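Local coordinates for 3-oxoacyl-[acyl-carrier protein] synthase (Thermus thermophilus, PDB 1UB7) that probably catalyses the first condensation of fatty acid synthesis, joining an acetyl unit from acetyl-CoA to two carbons from malonyl-ACP, at residues A255-E258 with P263-R266. Numbering follows the deposited sequence.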
loop_
_atom_site.group_PDB
_atom_site.type_symbol
_atom_site.label_atom_id
_atom_site.label_comp_id
_atom_site.label_asym_id
_atom_site.label_seq_id
_atom_site.Cartn_x
_atom_site.Cartn_y
_atom_site.Cartn_z
ATOM N N ALA A 255 -29.286 -8.182 4.815
ATOM C CA ALA A 255 -29.060 -8.943 6.031
ATOM C C ALA A 255 -28.411 -8.117 7.140
ATOM O O ALA A 255 -28.727 -8.293 8.316
ATOM C CB ALA A 255 -28.204 -10.149 5.711
ATOM N N ALA A 256 -27.508 -7.213 6.765
ATOM C CA ALA A 256 -26.813 -6.379 7.744
ATOM C C ALA A 256 -27.653 -5.200 8.232
ATOM O O ALA A 256 -27.482 -4.732 9.362
ATOM C CB ALA A 256 -25.493 -5.875 7.154
ATOM N N ARG A 257 -28.552 -4.716 7.380
ATOM C CA ARG A 257 -29.411 -3.596 7.745
ATOM C C ARG A 257 -30.408 -4.071 8.783
ATOM O O ARG A 257 -30.575 -3.456 9.841
ATOM C CB ARG A 257 -30.169 -3.076 6.528
ATOM C CG ARG A 257 -31.201 -2.018 6.871
ATOM C CD ARG A 257 -32.005 -1.635 5.649
ATOM N NE ARG A 257 -32.551 -2.809 4.976
ATOM C CZ ARG A 257 -33.385 -3.677 5.540
ATOM N NH1 ARG A 257 -33.779 -3.510 6.798
ATOM N NH2 ARG A 257 -33.824 -4.714 4.842
ATOM N N GLU A 258 -31.078 -5.170 8.460
ATOM C CA GLU A 258 -32.054 -5.759 9.357
ATOM C C GLU A 258 -31.397 -5.904 10.721
ATOM O O GLU A 258 -31.890 -5.376 11.716
ATOM C CB GLU A 258 -32.492 -7.116 8.815
ATOM C CG GLU A 258 -33.065 -7.029 7.406
ATOM C CD GLU A 258 -33.399 -8.384 6.815
ATOM O OE1 GLU A 258 -32.491 -9.239 6.736
ATOM O OE2 GLU A 258 -34.569 -8.594 6.426
ATOM N N PRO A 263 -34.196 1.193 8.020
ATOM C CA PRO A 263 -35.066 1.336 6.846
ATOM C C PRO A 263 -34.168 1.592 5.633
ATOM O O PRO A 263 -33.149 2.279 5.755
ATOM C CB PRO A 263 -35.929 2.545 7.206
ATOM C CG PRO A 263 -34.998 3.390 8.015
ATOM C CD PRO A 263 -34.293 2.380 8.895
ATOM N N TRP A 264 -34.528 1.042 4.474
ATOM C CA TRP A 264 -33.717 1.211 3.269
ATOM C C TRP A 264 -33.356 2.652 2.920
ATOM O O TRP A 264 -32.425 2.896 2.154
ATOM C CB TRP A 264 -34.407 0.561 2.076
ATOM C CG TRP A 264 -34.207 -0.910 2.022
ATOM C CD1 TRP A 264 -35.126 -1.874 2.302
ATOM C CD2 TRP A 264 -33.002 -1.596 1.662
ATOM N NE1 TRP A 264 -34.574 -3.123 2.135
ATOM C CE2 TRP A 264 -33.269 -2.982 1.743
ATOM C CE3 TRP A 264 -31.719 -1.174 1.279
ATOM C CZ2 TRP A 264 -32.303 -3.951 1.454
ATOM C CZ3 TRP A 264 -30.758 -2.141 0.991
ATOM C CH2 TRP A 264 -31.058 -3.513 1.080
ATOM N N GLU A 265 -34.095 3.598 3.490
ATOM C CA GLU A 265 -33.878 5.024 3.255
ATOM C C GLU A 265 -32.585 5.538 3.898
ATOM O O GLU A 265 -32.037 6.562 3.485
ATOM C CB GLU A 265 -35.062 5.800 3.817
ATOM C CG GLU A 265 -35.337 5.430 5.258
ATOM C CD GLU A 265 -36.497 6.183 5.858
ATOM O OE1 GLU A 265 -36.435 7.430 5.920
ATOM O OE2 GLU A 265 -37.470 5.521 6.273
ATOM N N ARG A 266 -32.114 4.830 4.920
ATOM C CA ARG A 266 -30.895 5.209 5.626
ATOM C C ARG A 266 -29.732 4.301 5.239
ATOM O O ARG A 266 -28.767 4.161 5.983
ATOM C CB ARG A 266 -31.126 5.153 7.138
ATOM C CG ARG A 266 -31.971 6.301 7.667
ATOM C CD ARG A 266 -32.481 6.012 9.068
ATOM N NE ARG A 266 -31.404 5.768 10.024
ATOM C CZ ARG A 266 -31.599 5.474 11.307
ATOM N NH1 ARG A 266 -32.834 5.385 11.782
ATOM N NH2 ARG A 266 -30.562 5.280 12.115
#
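R257 reaches from the last turn of its helix to lie against one face of the W264 indole. Its bond from CA to CB points toward 263-266, and with CG anti to the backbone N (chi1 173°) and chi2 also extended, the chain runs straight out as far as CD. There CD of R257 packs 3.9 Å from the carbonyl carbon C of P263 and makes a CH-pi contact with the five-membered ring of W264, 4.2 Å from its centroid. At chi3 (51°) the chain bends, which carries NE of R257 across the indole, over its centre and 3.3 Å from CE2 of W264. CZ of R257 follows in a cation-pi contact 4.0 Å from the centroid of the W264 five-membered ring, although the guanidinium plane is tilted 58° from the indole rather than stacked flat on it. The two end nitrogens take separate partners: NH1 donates to the backbone O of L262, while NH2 forms a salt bridge with D254, one turn back on the helix. A leucine in place of R257 would probably leave D254 without this mate, the L262 carbonyl without this donor and the indole face without its cation. W264 also touches L250, I253 and D254, so the loop after helix 250-258 lies back along that helix at the protein surface; beyond W264, R266 is joined by backbone hydrogen bonding to F243 of strand 242-245, an outermost strand of the C-terminal sheet.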